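Local atomic coordinates of putative oxidoreductase YfjR (Streptomyces aurantiacus, PDB entry 4OQZ), a protein that reduces imines as an S-selective imine reductase and probably draws its hydride from NADPH held by a Rossmann-type domain. Residues M17-Y26 with R145-G153; A50-A58 with V75-R86. All coordinates share one frame; numbering follows the deposited sequence.

Contact 1 (M17-Y26 with R145-G153); sequences MAAAYLDRGY and RAALEVITG
Met17 meets Ile151 through its CG, which lies 4.1 Å from Ile151 CG1; its long unbranched chain then runs on to Leu91 and Ile125. One turn later, Ala20 is small enough for Val150 CG1 to come 3.9 Å from its CB and close to the helix backbone. Of 17-26, Tyr21 contributes most to the contact. Its CG stands anti to the carbonyl carbon (chi1 -78°), which carries the ring out toward helix 138-151, and Val150 CG1 sits over one face as a CH-pi contact, 3.8 Å from the centroid. The phenol OH donates to Ala147 O at 2.6 Å, from above the carbonyl plane, while Val150 N reaches the same oxygen from the opposite face, so two donors grip one acceptor. Ile151 CD1 lies 3.6 Å from Tyr21 OH. Arg24 runs alongside Val150 in the opposite sense, its CD against both methyls, and hydrogen-bonds through NH2 to Gly126 O. The helix closes in a Schellman motif with Gly25 at C-prime, where Tyr26 N bonds to Tyr21 O and Gly25 N to Leu22 O; glycine suits the positive phi. The Tyr26 ring has Tyr21 CD1 over its centre, and Val150 CG2 lies 3.7 Å from Tyr26 CE1. Branched Val150 thus serves both tyrosines, one methyl each. Helices 12-23 and 138-151, their short axes 119° apart, pack here on strand 61-64, a helix-on-sheet layer of the Rossmann-type domain.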
loop_
_atom_site.group_PDB
_atom_site.type_symbol
_atom_site.label_atom_id
_atom_site.label_comp_id
_atom_site.label_asym_id
_atom_site.label_seq_id
_atom_site.Cartn_x
_atom_site.Cartn_y
_atom_site.Cartn_z
ATOM N N MET A 17 16.171 -1.978 -23.294
ATOM C CA MET A 17 17.475 -2.541 -22.883
ATOM C C MET A 17 18.496 -2.404 -24.031
ATOM O O MET A 17 19.560 -1.810 -23.837
ATOM C CB MET A 17 17.340 -4.024 -22.428
ATOM C CG MET A 17 16.562 -4.169 -21.138
ATOM S SD MET A 17 16.119 -5.872 -20.705
ATOM C CE MET A 17 14.870 -5.528 -19.404
ATOM N N ALA A 18 18.146 -2.882 -25.230
ATOM C CA ALA A 18 18.986 -2.727 -26.429
ATOM C C ALA A 18 19.393 -1.262 -26.729
ATOM O O ALA A 18 20.560 -1.010 -27.018
ATOM C CB ALA A 18 18.311 -3.352 -27.626
ATOM N N ALA A 19 18.458 -0.307 -26.619
ATOM C CA ALA A 19 18.703 1.126 -26.849
ATOM C C ALA A 19 19.685 1.698 -25.796
ATOM O O ALA A 19 20.547 2.504 -26.151
ATOM C CB ALA A 19 17.384 1.899 -26.818
ATOM N N ALA A 20 19.568 1.260 -24.517
ATOM C CA ALA A 20 20.488 1.631 -23.436
ATOM C C ALA A 20 21.889 1.069 -23.765
ATOM O O ALA A 20 22.877 1.805 -23.657
ATOM C CB ALA A 20 19.996 1.065 -22.121
ATOM N N TYR A 21 21.963 -0.198 -24.260
ATOM C CA TYR A 21 23.244 -0.763 -24.689
ATOM C C TYR A 21 23.851 -0.008 -25.874
ATOM O O TYR A 21 25.037 0.310 -25.839
ATOM C CB TYR A 21 23.157 -2.283 -24.942
ATOM C CG TYR A 21 23.174 -3.103 -23.675
ATOM C CD1 TYR A 21 24.329 -3.213 -22.903
ATOM C CD2 TYR A 21 22.040 -3.791 -23.250
ATOM C CE1 TYR A 21 24.345 -3.961 -21.719
ATOM C CE2 TYR A 21 22.047 -4.547 -22.078
ATOM C CZ TYR A 21 23.198 -4.617 -21.306
ATOM O OH TYR A 21 23.200 -5.366 -20.149
ATOM N N LEU A 22 23.038 0.340 -26.895
ATOM C CA LEU A 22 23.510 1.118 -28.039
ATOM C C LEU A 22 23.982 2.525 -27.604
ATOM O O LEU A 22 25.020 2.988 -28.077
ATOM C CB LEU A 22 22.425 1.235 -29.126
ATOM C CG LEU A 22 22.024 -0.034 -29.884
ATOM C CD1 LEU A 22 20.746 0.203 -30.670
ATOM C CD2 LEU A 22 23.138 -0.515 -30.798
ATOM N N ASP A 23 23.252 3.161 -26.670
ATOM C CA ASP A 23 23.583 4.492 -26.118
ATOM C C ASP A 23 24.946 4.507 -25.416
ATOM O O ASP A 23 25.579 5.561 -25.346
ATOM C CB ASP A 23 22.519 4.936 -25.090
ATOM C CG ASP A 23 21.206 5.462 -25.644
ATOM O OD1 ASP A 23 21.182 5.883 -26.828
ATOM O OD2 ASP A 23 20.211 5.504 -24.870
ATOM N N ARG A 24 25.351 3.345 -24.842
ATOM C CA ARG A 24 26.615 3.181 -24.133
ATOM C C ARG A 24 27.772 2.661 -24.998
ATOM O O ARG A 24 28.861 2.415 -24.476
ATOM C CB ARG A 24 26.412 2.358 -22.863
ATOM C CG ARG A 24 26.224 3.257 -21.656
ATOM C CD ARG A 24 25.068 2.814 -20.790
ATOM N NE ARG A 24 24.573 3.917 -19.963
ATOM C CZ ARG A 24 23.413 3.912 -19.310
ATOM N NH1 ARG A 24 22.607 2.858 -19.379
ATOM N NH2 ARG A 24 23.049 4.963 -18.585
ATOM N N GLY A 25 27.546 2.564 -26.309
ATOM C CA GLY A 25 28.550 2.140 -27.275
ATOM C C GLY A 25 28.690 0.647 -27.456
ATOM O O GLY A 25 29.676 0.188 -28.041
ATOM N N TYR A 26 27.712 -0.129 -26.964
ATOM C CA TYR A 26 27.791 -1.588 -27.102
ATOM C C TYR A 26 27.449 -2.036 -28.507
ATOM O O TYR A 26 26.490 -1.561 -29.110
ATOM C CB TYR A 26 26.846 -2.305 -26.121
ATOM C CG TYR A 26 27.318 -2.374 -24.690
ATOM C CD1 TYR A 26 27.220 -1.266 -23.847
ATOM C CD2 TYR A 26 27.740 -3.574 -24.136
ATOM C CE1 TYR A 26 27.598 -1.340 -22.506
ATOM C CE2 TYR A 26 28.112 -3.665 -22.794
ATOM C CZ TYR A 26 28.055 -2.542 -21.987
ATOM O OH TYR A 26 28.449 -2.625 -20.673
ATOM N N ARG A 145 28.616 -7.545 -13.944
ATOM C CA ARG A 145 27.937 -6.479 -13.177
ATOM C C ARG A 145 27.853 -5.109 -13.909
ATOM O O ARG A 145 26.768 -4.512 -13.950
ATOM C CB ARG A 145 28.567 -6.345 -11.790
ATOM C CG ARG A 145 27.872 -5.348 -10.915
ATOM C CD ARG A 145 28.299 -5.555 -9.498
ATOM N NE ARG A 145 27.454 -4.779 -8.605
ATOM C CZ ARG A 145 27.511 -4.842 -7.285
ATOM N NH1 ARG A 145 28.364 -5.672 -6.688
ATOM N NH2 ARG A 145 26.705 -4.092 -6.547
ATOM N N ALA A 146 28.990 -4.621 -14.457
ATOM C CA ALA A 146 29.063 -3.364 -15.234
ATOM C C ALA A 146 28.066 -3.364 -16.408
ATOM O O ALA A 146 27.447 -2.334 -16.663
ATOM C CB ALA A 146 30.482 -3.115 -15.744
ATOM N N ALA A 147 27.884 -4.523 -17.085
ATOM C CA ALA A 147 26.933 -4.678 -18.185
ATOM C C ALA A 147 25.487 -4.696 -17.693
ATOM O O ALA A 147 24.630 -4.119 -18.339
ATOM C CB ALA A 147 27.237 -5.940 -18.974
ATOM N N LEU A 148 25.210 -5.314 -16.540
ATOM C CA LEU A 148 23.859 -5.335 -15.973
ATOM C C LEU A 148 23.485 -3.948 -15.449
ATOM O O LEU A 148 22.296 -3.622 -15.420
ATOM C CB LEU A 148 23.747 -6.391 -14.857
ATOM C CG LEU A 148 24.188 -7.796 -15.238
ATOM C CD1 LEU A 148 24.377 -8.647 -14.003
ATOM C CD2 LEU A 148 23.238 -8.419 -16.265
ATOM N N GLU A 149 24.496 -3.100 -15.125
ATOM C CA GLU A 149 24.275 -1.722 -14.667
ATOM C C GLU A 149 23.739 -0.831 -15.815
ATOM O O GLU A 149 23.243 0.283 -15.562
ATOM C CB GLU A 149 25.546 -1.111 -14.063
ATOM C CG GLU A 149 25.867 -1.665 -12.683
ATOM C CD GLU A 149 27.148 -1.142 -12.066
ATOM O OE1 GLU A 149 27.990 -0.559 -12.787
ATOM O OE2 GLU A 149 27.308 -1.319 -10.840
ATOM N N VAL A 150 23.824 -1.339 -17.060
ATOM C CA VAL A 150 23.313 -0.638 -18.235
ATOM C C VAL A 150 21.788 -0.740 -18.185
ATOM O O VAL A 150 21.127 0.269 -18.447
ATOM C CB VAL A 150 23.936 -1.125 -19.566
ATOM C CG1 VAL A 150 23.292 -0.448 -20.778
ATOM C CG2 VAL A 150 25.441 -0.900 -19.573
ATOM N N ILE A 151 21.243 -1.923 -17.787
ATOM C CA ILE A 151 19.798 -2.174 -17.627
ATOM C C ILE A 151 19.219 -1.239 -16.541
ATOM O O ILE A 151 18.300 -0.479 -16.840
ATOM C CB ILE A 151 19.475 -3.677 -17.377
ATOM C CG1 ILE A 151 19.774 -4.512 -18.652
ATOM C CG2 ILE A 151 18.015 -3.880 -16.927
ATOM C CD1 ILE A 151 20.186 -6.026 -18.315
ATOM N N THR A 152 19.753 -1.298 -15.305
ATOM C CA THR A 152 19.380 -0.414 -14.187
ATOM C C THR A 152 20.655 -0.054 -13.419
ATOM O O THR A 152 21.471 -0.936 -13.169
ATOM C CB THR A 152 18.355 -1.074 -13.251
ATOM O OG1 THR A 152 18.884 -2.294 -12.749
ATOM C CG2 THR A 152 17.000 -1.302 -13.894
ATOM N N GLY A 153 20.815 1.220 -13.046
ATOM C CA GLY A 153 22.001 1.726 -12.346
ATOM C C GLY A 153 22.385 0.943 -11.096
ATOM O O GLY A 153 23.573 0.751 -10.818
#

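Contact 2 (A50-A58 with V75-R86); sequences ATPEQALSA and VLEGAEEAVAGR
The Arg86 guanidinium turns one face to the C-terminal end of helix 52-57: Ser57 CA rests 3.8 Å over the plane, nearer its margin than its middle, with Leu56 O and Ser57 O on that side. Ala82 O lies in plane at its edge without bonding to it, a buried carbonyl with no partner in the model. The bend at chi2 (-135°) brings CD 3.2 Å from Leu56 O, and that at chi3 (102°) swings NE and the guanidinium over Ser57, where NE hydrogen-bonds to Asn59 O. A positive group here probably suits the helix dipole. An alanine at Arg86 would remove this cover and is likely to leave Asn59 O without its side-chain donor and open a gap beside Ser57 CA and the carbonyl of Leu56. Beside it Leu56 CB touches Ala82 CB and Leu56 CD1 touches Ala79 CB, both at 3.6 Å, two small alanines admitting one branched side chain. Glu53 lays its CG 3.7 Å from Ala79 CA, and Pro52 CB meets Val75 CG1 at 3.8 Å. Helix 52-57 thus packs on the connection from helix 69-75 to strand 87-90, against strands 4-8 and 27-31 of the mainly parallel Rossmann-type sheet.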
loop_
_atom_site.group_PDB
_atom_site.type_symbol
_atom_site.label_atom_id
_atom_site.label_comp_id
_atom_site.label_asym_id
_atom_site.label_seq_id
_atom_site.Cartn_x
_atom_site.Cartn_y
_atom_site.Cartn_z
ATOM N N ALA A 50 19.301 -13.961 -37.818
ATOM C CA ALA A 50 18.238 -14.638 -38.554
ATOM C C ALA A 50 17.601 -15.738 -37.710
ATOM O O ALA A 50 16.471 -16.148 -37.991
ATOM C CB ALA A 50 18.761 -15.189 -39.859
ATOM N N THR A 51 18.316 -16.199 -36.657
ATOM C CA THR A 51 17.882 -17.268 -35.753
ATOM C C THR A 51 18.404 -17.019 -34.325
ATOM O O THR A 51 19.417 -16.326 -34.173
ATOM C CB THR A 51 18.471 -18.634 -36.198
ATOM O OG1 THR A 51 19.873 -18.661 -35.919
ATOM C CG2 THR A 51 18.173 -18.999 -37.659
ATOM N N PRO A 52 17.813 -17.686 -33.293
ATOM C CA PRO A 52 18.351 -17.580 -31.924
ATOM C C PRO A 52 19.787 -18.106 -31.768
ATOM O O PRO A 52 20.535 -17.579 -30.952
ATOM C CB PRO A 52 17.379 -18.437 -31.106
ATOM C CG PRO A 52 16.131 -18.490 -31.911
ATOM C CD PRO A 52 16.626 -18.569 -33.317
ATOM N N GLU A 53 20.173 -19.136 -32.553
ATOM C CA GLU A 53 21.510 -19.748 -32.550
ATOM C C GLU A 53 22.605 -18.697 -32.773
ATOM O O GLU A 53 23.524 -18.587 -31.956
ATOM C CB GLU A 53 21.614 -20.819 -33.645
ATOM C CG GLU A 53 20.755 -22.048 -33.418
ATOM C CD GLU A 53 19.322 -21.944 -33.907
ATOM O OE1 GLU A 53 18.991 -22.616 -34.913
ATOM O OE2 GLU A 53 18.529 -21.206 -33.275
ATOM N N GLN A 54 22.460 -17.901 -33.860
ATOM C CA GLN A 54 23.384 -16.849 -34.283
ATOM C C GLN A 54 23.394 -15.708 -33.282
ATOM O O GLN A 54 24.458 -15.148 -33.015
ATOM C CB GLN A 54 23.023 -16.347 -35.685
ATOM C CG GLN A 54 23.216 -17.413 -36.774
ATOM C CD GLN A 54 24.656 -17.612 -37.184
ATOM O OE1 GLN A 54 25.367 -16.653 -37.520
ATOM N NE2 GLN A 54 25.098 -18.874 -37.240
ATOM N N ALA A 55 22.221 -15.396 -32.692
ATOM C CA ALA A 55 22.097 -14.368 -31.653
ATOM C C ALA A 55 22.925 -14.785 -30.424
ATOM O O ALA A 55 23.679 -13.956 -29.922
ATOM C CB ALA A 55 20.638 -14.172 -31.274
ATOM N N LEU A 56 22.833 -16.070 -29.995
ATOM C CA LEU A 56 23.552 -16.646 -28.836
ATOM C C LEU A 56 25.069 -16.721 -29.017
ATOM O O LEU A 56 25.810 -16.248 -28.159
ATOM C CB LEU A 56 23.048 -18.067 -28.497
ATOM C CG LEU A 56 21.618 -18.218 -28.007
ATOM C CD1 LEU A 56 21.132 -19.616 -28.242
ATOM C CD2 LEU A 56 21.487 -17.860 -26.558
ATOM N N SER A 57 25.529 -17.333 -30.117
ATOM C CA SER A 57 26.957 -17.501 -30.377
ATOM C C SER A 57 27.740 -16.211 -30.683
ATOM O O SER A 57 28.974 -16.245 -30.721
ATOM C CB SER A 57 27.210 -18.607 -31.406
ATOM O OG SER A 57 26.329 -18.525 -32.514
ATOM N N ALA A 58 27.038 -15.074 -30.837
ATOM C CA ALA A 58 27.661 -13.782 -31.122
ATOM C C ALA A 58 28.345 -13.172 -29.890
ATOM O O ALA A 58 29.224 -12.315 -30.058
ATOM C CB ALA A 58 26.625 -12.805 -31.673
ATOM N N VAL A 75 12.904 -20.710 -27.596
ATOM C CA VAL A 75 14.081 -20.046 -28.172
ATOM C C VAL A 75 15.241 -21.064 -28.235
ATOM O O VAL A 75 15.826 -21.283 -29.298
ATOM C CB VAL A 75 14.443 -18.747 -27.394
ATOM C CG1 VAL A 75 15.876 -18.293 -27.662
ATOM C CG2 VAL A 75 13.461 -17.625 -27.718
ATOM N N LEU A 76 15.489 -21.744 -27.110
ATOM C CA LEU A 76 16.537 -22.748 -26.951
ATOM C C LEU A 76 16.286 -24.061 -27.712
ATOM O O LEU A 76 17.226 -24.836 -27.879
ATOM C CB LEU A 76 16.782 -23.005 -25.450
ATOM C CG LEU A 76 17.758 -22.052 -24.715
ATOM C CD1 LEU A 76 17.193 -20.654 -24.549
ATOM C CD2 LEU A 76 18.117 -22.599 -23.354
ATOM N N GLU A 77 15.044 -24.292 -28.201
ATOM C CA GLU A 77 14.632 -25.501 -28.929
ATOM C C GLU A 77 15.319 -25.709 -30.300
ATOM O O GLU A 77 14.687 -25.568 -31.354
ATOM C CB GLU A 77 13.097 -25.577 -29.040
ATOM C CG GLU A 77 12.547 -26.981 -28.846
ATOM C CD GLU A 77 11.462 -27.422 -29.811
ATOM O OE1 GLU A 77 10.760 -26.550 -30.371
ATOM O OE2 GLU A 77 11.301 -28.652 -29.992
ATOM N N GLY A 78 16.592 -26.103 -30.258
ATOM C CA GLY A 78 17.419 -26.357 -31.438
ATOM C C GLY A 78 18.714 -25.566 -31.436
ATOM O O GLY A 78 19.574 -25.769 -32.298
ATOM N N ALA A 79 18.856 -24.663 -30.455
ATOM C CA ALA A 79 20.009 -23.785 -30.254
ATOM C C ALA A 79 20.997 -24.352 -29.213
ATOM O O ALA A 79 22.008 -23.715 -28.899
ATOM C CB ALA A 79 19.520 -22.407 -29.830
ATOM N N GLU A 80 20.688 -25.564 -28.707
ATOM C CA GLU A 80 21.390 -26.368 -27.699
ATOM C C GLU A 80 22.877 -26.048 -27.485
ATOM O O GLU A 80 23.235 -25.548 -26.420
ATOM C CB GLU A 80 21.185 -27.874 -27.974
ATOM C CG GLU A 80 19.844 -28.246 -28.602
ATOM C CD GLU A 80 18.598 -28.042 -27.757
ATOM O OE1 GLU A 80 18.670 -28.223 -26.521
ATOM O OE2 GLU A 80 17.530 -27.760 -28.343
ATOM N N GLU A 81 23.722 -26.304 -28.503
ATOM C CA GLU A 81 25.176 -26.087 -28.483
ATOM C C GLU A 81 25.616 -24.618 -28.280
ATOM O O GLU A 81 26.707 -24.382 -27.759
ATOM C CB GLU A 81 25.844 -26.670 -29.744
ATOM C CG GLU A 81 25.797 -28.189 -29.849
ATOM C CD GLU A 81 24.694 -28.742 -30.730
ATOM O OE1 GLU A 81 23.890 -29.560 -30.226
ATOM O OE2 GLU A 81 24.639 -28.373 -31.926
ATOM N N ALA A 82 24.795 -23.638 -28.685
ATOM C CA ALA A 82 25.178 -22.234 -28.514
ATOM C C ALA A 82 25.100 -21.768 -27.058
ATOM O O ALA A 82 25.610 -20.698 -26.740
ATOM C CB ALA A 82 24.342 -21.339 -29.410
ATOM N N VAL A 83 24.473 -22.566 -26.184
ATOM C CA VAL A 83 24.335 -22.259 -24.757
ATOM C C VAL A 83 25.673 -22.430 -24.008
ATOM O O VAL A 83 25.959 -21.629 -23.123
ATOM C CB VAL A 83 23.145 -23.012 -24.082
ATOM C CG1 VAL A 83 22.961 -22.586 -22.628
ATOM C CG2 VAL A 83 21.844 -22.777 -24.854
ATOM N N ALA A 84 26.506 -23.437 -24.390
ATOM C CA ALA A 84 27.798 -23.713 -23.732
ATOM C C ALA A 84 28.784 -22.522 -23.656
ATOM O O ALA A 84 29.042 -21.857 -24.668
ATOM C CB ALA A 84 28.467 -24.941 -24.351
ATOM N N GLY A 85 29.303 -22.277 -22.446
ATOM C CA GLY A 85 30.238 -21.193 -22.145
ATOM C C GLY A 85 29.631 -19.796 -22.192
ATOM O O GLY A 85 30.347 -18.804 -22.377
ATOM N N ARG A 86 28.301 -19.698 -22.063
ATOM C CA ARG A 86 27.607 -18.409 -22.121
ATOM C C ARG A 86 26.853 -18.120 -20.849
ATOM O O ARG A 86 26.376 -19.045 -20.180
ATOM C CB ARG A 86 26.649 -18.323 -23.320
ATOM C CG ARG A 86 27.204 -18.950 -24.589
ATOM C CD ARG A 86 26.988 -18.101 -25.804
ATOM N NE ARG A 86 28.203 -17.385 -26.177
ATOM C CZ ARG A 86 29.128 -17.845 -27.011
ATOM N NH1 ARG A 86 28.989 -19.039 -27.574
ATOM N NH2 ARG A 86 30.198 -17.113 -27.291
#

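Both contacts belong to the N-terminal nucleotide-binding domain and lie about 21 Å apart between centres; the nearest atoms are still about 11 Å apart, so they do not meet. Along the chain, both segments of contact 2 fall within the span bracketed by contact 1, since 50-58 and 75-86 come between 17-26 and 145-153. They share the central sheet: both helices of contact 1 lie on strand 61-64, and helix 12-23 also on 27-31, whereas in contact 2 helix 52-57 touches strands 4-8 and 27-31. Contact 1 brings together helices far apart in the sequence, contact 2 two successive strand-to-strand connections, and both belong to the same domain.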